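Local coordinates for ESX-5 secretion-associated protein EspG5 (Mycobacterium marinum, PDB 6VJ5) that acts as a specific chaperone for cognate PE/PPE proteins, keeping their dimers from aggregating, and is required for secretion of LipY and PE31/PPE18, at residues T284-D287 with E293-T296; L24-V29 with V77-D82; S160-D165 with L244-G249. All coordinates share one frame; numbering follows the deposited sequence.

Overall arrangement
From the N terminus, the chain first closes on itself at contact 2, where the loop after helix 14-23 returns to the C-terminal end of helix 69-79, enclosing 47 residues. Contact 3 follows, joining the loop after helix 147-159 to the C-terminal end of strand 234-247, part of the large antiparallel sheet, across 78 residues. Contact 1 is the last and shortest loop, bringing the tail back onto helix 275-286 after five residues. The three are in series, with none nested or crossed. Contacts 2 and 3 lie on opposite sides of the chain's centre, about 34 Å apart between centres. Contact 1 is about 21 Å from contact 2 and about 27 Å from contact 3, centre to centre.

Contact 1: residues T284-D287 with E293-T296; sequences TVLD and EWKT
Leu286, in the C-terminal part of helix 275-286, lies with its side chain over one face of the Trp294 indole, spanning both rings of the bicycle. Its CB faces the five-membered ring, 3.6 Å from Trp294 CD1 and 3.7 Å from Trp294 NE1. From there CG, set anti to the carbonyl carbon (chi1 -62°), carries the branch across to the six-membered ring. The tip is CD1, which approaches Trp294 CE2 to 3.4 Å and sits 3.5 Å from the centroid of the six-membered ring. Its direction is only 14° off the ring normal, a CH-pi contact made squarely over the face. The Leu286 side chain also reaches Ile150 of helix 147-159 and Val85 of strand 83-91.

The opposite face of the same indole is covered within its own segment by Lys295, whose CG stands 3.3 Å above the ring plane, so the ring is sandwiched between two aliphatic groups. Trp294 further touches Ser147 and Ile150 of helix 147-159, together with Leu83 and Leu289. Asp287 comes to the edge of the indole rather than to a face: its OD1 is 4.1 Å from Trp294 CD1, with the carboxylate plane turned 47° from the ring. That is an edge approach without a hydrogen bond. The other carboxylate oxygen, OD2, has a long and weak ion pair with Lys283.

No hydrogen bond links 284-287 to 293-296, and two buried residues, Leu286 and Trp294, account for nearly all of the 157 Å² buried between the segments. The direct contact between them is thus apolar, dispersion and CH-pi in character, with the exposed Asp287 at the indole edge probably adding little.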
# COMPACT_ATOMS: atom_id res chain seq x y z
N THR C 284 0.63 28.78 -24.27
CA THR C 284 -0.39 29.29 -23.35
C THR C 284 -0.56 28.38 -22.14
O THR C 284 -0.88 28.86 -21.05
CB THR C 284 -1.72 29.44 -24.08
OG1 THR C 284 -1.57 30.39 -25.15
CG2 THR C 284 -2.80 29.93 -23.13
N VAL C 285 -0.36 27.07 -22.33
CA VAL C 285 -0.35 26.15 -21.20
C VAL C 285 0.81 26.49 -20.27
O VAL C 285 0.63 26.64 -19.06
CB VAL C 285 -0.25 24.70 -21.71
CG1 VAL C 285 0.06 23.76 -20.57
CG2 VAL C 285 -1.54 24.30 -22.41
N LEU C 286 2.01 26.63 -20.84
CA LEU C 286 3.20 26.85 -20.02
C LEU C 286 3.18 28.21 -19.35
O LEU C 286 3.74 28.36 -18.25
CB LEU C 286 4.45 26.70 -20.88
CG LEU C 286 4.65 25.31 -21.50
CD1 LEU C 286 5.84 25.29 -22.45
CD2 LEU C 286 4.81 24.26 -20.41
N ASP C 287 2.56 29.21 -19.97
CA ASP C 287 2.53 30.53 -19.37
C ASP C 287 1.44 30.67 -18.31
O ASP C 287 1.38 31.71 -17.64
CB ASP C 287 2.34 31.60 -20.45
CG ASP C 287 3.54 31.70 -21.38
OD1 ASP C 287 4.64 31.28 -20.96
OD2 ASP C 287 3.39 32.19 -22.52
N GLU C 293 8.28 31.73 -14.96
CA GLU C 293 9.08 31.29 -16.10
C GLU C 293 9.42 29.81 -16.03
O GLU C 293 10.16 29.36 -15.15
CB GLU C 293 10.36 32.11 -16.17
CG GLU C 293 10.14 33.56 -16.53
CD GLU C 293 11.43 34.36 -16.57
OE1 GLU C 293 12.50 33.77 -16.32
OE2 GLU C 293 11.36 35.57 -16.85
N TRP C 294 8.91 29.05 -17.00
CA TRP C 294 9.01 27.60 -16.96
C TRP C 294 10.37 27.09 -17.41
O TRP C 294 10.86 26.09 -16.88
CB TRP C 294 7.90 26.99 -17.82
CG TRP C 294 7.96 27.39 -19.26
CD1 TRP C 294 7.42 28.52 -19.82
CD2 TRP C 294 8.58 26.67 -20.33
NE1 TRP C 294 7.67 28.54 -21.17
CE2 TRP C 294 8.38 27.42 -21.51
CE3 TRP C 294 9.28 25.47 -20.41
CZ2 TRP C 294 8.86 27.01 -22.75
CZ3 TRP C 294 9.75 25.06 -21.64
CH2 TRP C 294 9.54 25.82 -22.79
N LYS C 295 11.00 27.76 -18.39
CA LYS C 295 12.28 27.27 -18.89
C LYS C 295 13.32 27.21 -17.78
O LYS C 295 14.21 26.35 -17.81
CB LYS C 295 12.76 28.14 -20.04
CG LYS C 295 11.75 28.25 -21.17
CD LYS C 295 12.42 28.27 -22.54
CE LYS C 295 12.70 29.69 -23.02
NZ LYS C 295 12.67 29.76 -24.51
N THR C 296 13.24 28.12 -16.81
CA THR C 296 14.18 28.17 -15.69
C THR C 296 13.37 28.26 -14.40
O THR C 296 12.72 29.27 -14.14
CB THR C 296 15.12 29.37 -15.82
OG1 THR C 296 14.35 30.56 -16.06
CG2 THR C 296 16.11 29.15 -16.96

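Contact 2: residues L24-V29 with V77-D82; sequences LDIRHV and VLAAPD
Ile26 is the first residue along 24-29 to meet the other segment, and it does so with Ala79 at the end of helix 69-79. Just before it, Asp25, at positive phi, is the C-prime residue of a Schellman motif that ends helix 14-23, with Ile26 N hydrogen-bonded to Gln21 O and Asp25 N to Ala22 O. After this turn the chain runs beside the end of helix 69-79. The Ile26 side chain points at Ala79, and both gamma carbons touch the methyl: CG2 lies 3.4 Å from Ala79 CB and CG1 lies 3.8 Å from the same atom. With chi1 at -62°, CG2 lies anti to the backbone N, which brings the two gamma carbons to that methyl together.

Next come Arg27, whose backbone is hydrogen-bonded to that of Tyr38, and His28. The backbone of His28 passes close to the helix end, its O 4.0 Å from Ala79 O without any bond between them. Outward, its side chain packs on a polar side chain of the chain of another protein in the assembly.

Val29 closes the contact. Its CA is 5.1 Å from the CA of Ala79, the closest CA-CA pair of the two segments, and its CG1 reaches the CB of Leu78 at 4.0 Å, the two side chains lying at a slant to each other. No hydrogen bond crosses between 24-29 and 77-82; their direct contact is apolar.

Behind this line, Phe17 of helix 14-23 touches both Val29 and Leu78, and Gln21 touches Ile26 and Val29. Met75 of helix 69-79 also packs on Ile26. Leu78 packs in addition on Val128 and Ala130 of strand 126-133 and Ala121 of strand 115-123, so that helix 69-79 lies between the loop and the large antiparallel sheet.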
# COMPACT_ATOMS: atom_id res chain seq x y z
N LEU C 24 16.30 2.73 -6.31
CA LEU C 24 16.77 4.11 -6.21
C LEU C 24 15.93 4.94 -5.25
O LEU C 24 16.04 6.18 -5.26
CB LEU C 24 16.76 4.74 -7.61
CG LEU C 24 17.52 3.97 -8.70
CD1 LEU C 24 16.90 4.25 -10.06
CD2 LEU C 24 18.99 4.33 -8.70
N ASP C 25 15.11 4.30 -4.42
CA ASP C 25 14.30 4.97 -3.41
C ASP C 25 13.52 6.14 -4.00
O ASP C 25 13.58 7.27 -3.52
CB ASP C 25 15.17 5.43 -2.23
CG ASP C 25 14.35 6.01 -1.10
OD1 ASP C 25 13.40 5.34 -0.63
OD2 ASP C 25 14.66 7.14 -0.67
N ILE C 26 12.77 5.85 -5.06
CA ILE C 26 11.88 6.82 -5.69
C ILE C 26 10.45 6.42 -5.34
O ILE C 26 9.98 5.34 -5.72
CB ILE C 26 12.09 6.87 -7.21
CG1 ILE C 26 13.52 7.33 -7.52
CG2 ILE C 26 11.08 7.82 -7.85
CD1 ILE C 26 14.07 6.80 -8.83
N ARG C 27 9.77 7.28 -4.58
CA ARG C 27 8.43 6.96 -4.11
C ARG C 27 7.42 7.02 -5.25
O ARG C 27 6.76 6.02 -5.57
CB ARG C 27 8.03 7.91 -2.98
CG ARG C 27 6.65 7.66 -2.40
CD ARG C 27 6.32 8.65 -1.29
NE ARG C 27 7.19 8.49 -0.13
CZ ARG C 27 7.16 9.27 0.95
NH1 ARG C 27 6.29 10.27 1.02
NH2 ARG C 27 7.99 9.04 1.96
N HIS C 28 7.28 8.18 -5.86
CA HIS C 28 6.33 8.37 -6.95
C HIS C 28 6.99 9.11 -8.10
O HIS C 28 7.90 9.93 -7.91
CB HIS C 28 5.06 9.13 -6.48
CG HIS C 28 5.32 10.51 -5.94
ND1 HIS C 28 5.70 10.76 -4.64
CD2 HIS C 28 5.20 11.73 -6.53
CE1 HIS C 28 5.83 12.06 -4.46
NE2 HIS C 28 5.53 12.67 -5.59
N VAL C 29 6.56 8.77 -9.31
CA VAL C 29 6.85 9.56 -10.49
C VAL C 29 5.53 10.20 -10.91
O VAL C 29 4.57 10.21 -10.14
CB VAL C 29 7.46 8.72 -11.62
CG1 VAL C 29 8.86 8.27 -11.22
CG2 VAL C 29 6.58 7.53 -11.94
N VAL C 77 15.31 12.66 -12.59
CA VAL C 77 14.55 13.77 -13.15
C VAL C 77 13.06 13.53 -12.98
O VAL C 77 12.33 14.38 -12.46
CB VAL C 77 14.92 13.98 -14.63
CG1 VAL C 77 14.36 15.29 -15.15
CG2 VAL C 77 16.44 13.94 -14.82
N LEU C 78 12.59 12.34 -13.39
CA LEU C 78 11.19 11.98 -13.18
C LEU C 78 10.82 12.04 -11.70
O LEU C 78 9.70 12.43 -11.34
CB LEU C 78 10.93 10.58 -13.74
CG LEU C 78 11.37 10.29 -15.17
CD1 LEU C 78 11.37 8.80 -15.46
CD2 LEU C 78 10.48 11.02 -16.18
N ALA C 79 11.77 11.68 -10.83
CA ALA C 79 11.47 11.56 -9.41
C ALA C 79 11.28 12.91 -8.73
O ALA C 79 10.50 13.02 -7.78
CB ALA C 79 12.59 10.78 -8.71
N ALA C 80 11.98 13.95 -9.19
CA ALA C 80 11.90 15.28 -8.56
C ALA C 80 12.11 16.35 -9.61
O ALA C 80 13.10 17.09 -9.59
CB ALA C 80 12.93 15.41 -7.44
N PRO C 81 11.18 16.47 -10.55
CA PRO C 81 11.32 17.49 -11.60
C PRO C 81 10.89 18.86 -11.11
O PRO C 81 10.07 19.00 -10.20
CB PRO C 81 10.39 16.98 -12.71
CG PRO C 81 9.29 16.30 -11.94
CD PRO C 81 9.95 15.67 -10.72
N ASP C 82 11.49 19.88 -11.72
CA ASP C 82 11.00 21.24 -11.51
C ASP C 82 9.79 21.52 -12.39
O ASP C 82 8.92 22.32 -12.03
CB ASP C 82 12.11 22.25 -11.81
CG ASP C 82 13.38 22.00 -11.00
OD1 ASP C 82 13.28 21.83 -9.76
OD2 ASP C 82 14.47 21.98 -11.60

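Contact 3: residues S160-D165 with L244-G249; sequences SIHHAD and LKDGSG
His162 ND1 donates a hydrogen bond to Asp246 OD2 at 3.0 Å, the one hydrogen bond between 160-165 and 244-249. The N-H...O angle of 152° is moderately bent. The donor meets OD2 on its anti side, lying out of the carboxylate plane, while the oxygen is itself tilted from the plane of the imidazole. The ring and carboxylate planes are 51° apart, and the two side chains run past each other in opposite directions. The extended His162 chi1 of 171°, with CG anti to the backbone N, swings the ring out to the strand.

Beside this bond the methyl of Ala164 packs on the same carboxylate, its CB 3.5 Å from Asp246 OD2 and 3.6 Å from Asp246 CG. The buried Asp246 has a stronger partner elsewhere: OD1 forms a salt bridge with Arg251 NE from the adjacent strand 250-256. Arg251 and His162 thus each hold one oxygen of the carboxylate, and the arginine probably favours its ionised form. Ala164 touches Arg251 too, and Asp165 shares a backbone hydrogen bond with it, so the loop meets the strand pair at both residues. His162 and Asp246 each also touch Ala221 of strand 221-231.

A His-carboxylate hydrogen bond is used here to fasten a loop to a sheet. Asp246 lies two residues before the Ser248-Gly249 turn, and the pair ties the connection leaving helix 147-159 to the beta hairpin formed by strands 234-247 and 250-256.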
# COMPACT_ATOMS: atom_id res chain seq x y z
N SER C 160 1.38 10.26 -35.79
CA SER C 160 1.71 8.84 -35.80
C SER C 160 0.51 7.95 -35.51
O SER C 160 0.59 6.75 -35.75
CB SER C 160 2.82 8.54 -34.78
OG SER C 160 2.32 8.54 -33.46
N ILE C 161 -0.58 8.52 -35.01
CA ILE C 161 -1.82 7.78 -34.79
C ILE C 161 -2.78 7.96 -35.95
O ILE C 161 -3.36 6.99 -36.44
CB ILE C 161 -2.46 8.23 -33.45
CG1 ILE C 161 -1.55 7.89 -32.27
CG2 ILE C 161 -3.83 7.59 -33.29
CD1 ILE C 161 -1.97 8.55 -30.98
N HIS C 162 -2.96 9.19 -36.41
CA HIS C 162 -3.97 9.51 -37.41
C HIS C 162 -3.62 10.85 -38.04
O HIS C 162 -3.38 11.82 -37.32
CB HIS C 162 -5.36 9.55 -36.78
CG HIS C 162 -6.43 10.07 -37.70
ND1 HIS C 162 -6.73 11.41 -37.81
CD2 HIS C 162 -7.28 9.42 -38.53
CE1 HIS C 162 -7.71 11.57 -38.68
NE2 HIS C 162 -8.06 10.38 -39.13
N HIS C 163 -3.59 10.90 -39.36
CA HIS C 163 -3.28 12.13 -40.05
C HIS C 163 -4.55 12.95 -40.23
O HIS C 163 -5.62 12.41 -40.54
CB HIS C 163 -2.65 11.88 -41.41
CG HIS C 163 -2.27 13.13 -42.13
ND1 HIS C 163 -3.09 13.72 -43.07
CD2 HIS C 163 -1.19 13.94 -42.01
CE1 HIS C 163 -2.51 14.82 -43.52
NE2 HIS C 163 -1.36 14.97 -42.90
N ALA C 164 -4.42 14.26 -40.05
CA ALA C 164 -5.55 15.17 -40.18
C ALA C 164 -5.03 16.56 -40.50
O ALA C 164 -3.93 16.94 -40.08
CB ALA C 164 -6.41 15.19 -38.91
N ASP C 165 -5.80 17.30 -41.25
CA ASP C 165 -5.47 18.66 -41.62
C ASP C 165 -6.25 19.63 -40.74
O ASP C 165 -7.32 19.29 -40.24
CB ASP C 165 -5.80 18.92 -43.09
CG ASP C 165 -4.93 18.09 -44.04
OD1 ASP C 165 -3.69 18.15 -43.91
OD2 ASP C 165 -5.49 17.38 -44.90
N LEU C 244 -6.44 18.76 -28.50
CA LEU C 244 -6.55 18.59 -29.94
C LEU C 244 -7.47 17.42 -30.23
O LEU C 244 -7.39 16.38 -29.56
CB LEU C 244 -5.18 18.33 -30.57
CG LEU C 244 -4.06 19.31 -30.23
CD1 LEU C 244 -2.85 18.97 -31.09
CD2 LEU C 244 -4.48 20.74 -30.44
N LYS C 245 -8.34 17.58 -31.23
CA LYS C 245 -9.29 16.54 -31.60
C LYS C 245 -9.40 16.44 -33.12
O LYS C 245 -9.42 17.46 -33.81
CB LYS C 245 -10.68 16.83 -31.02
CG LYS C 245 -10.72 16.95 -29.51
CD LYS C 245 -12.10 17.36 -29.03
CE LYS C 245 -12.13 17.59 -27.53
NZ LYS C 245 -11.83 16.35 -26.77
N ASP C 246 -9.50 15.21 -33.61
CA ASP C 246 -9.55 14.91 -35.04
C ASP C 246 -10.96 14.45 -35.43
O ASP C 246 -11.32 13.29 -35.20
CB ASP C 246 -8.54 13.83 -35.42
CG ASP C 246 -7.13 14.34 -35.44
OD1 ASP C 246 -6.93 15.51 -35.07
OD2 ASP C 246 -6.23 13.57 -35.85
N GLY C 247 -11.73 15.34 -36.05
CA GLY C 247 -13.04 15.02 -36.56
C GLY C 247 -13.08 14.98 -38.08
O GLY C 247 -12.11 15.32 -38.77
N SER C 248 -14.23 14.53 -38.60
CA SER C 248 -14.43 14.49 -40.04
C SER C 248 -14.01 15.79 -40.70
O SER C 248 -13.40 15.79 -41.78
CB SER C 248 -15.90 14.21 -40.36
OG SER C 248 -16.33 12.98 -39.81
N GLY C 249 -14.34 16.92 -40.07
CA GLY C 249 -14.04 18.23 -40.60
C GLY C 249 -12.66 18.75 -40.31
O GLY C 249 -12.41 19.94 -40.53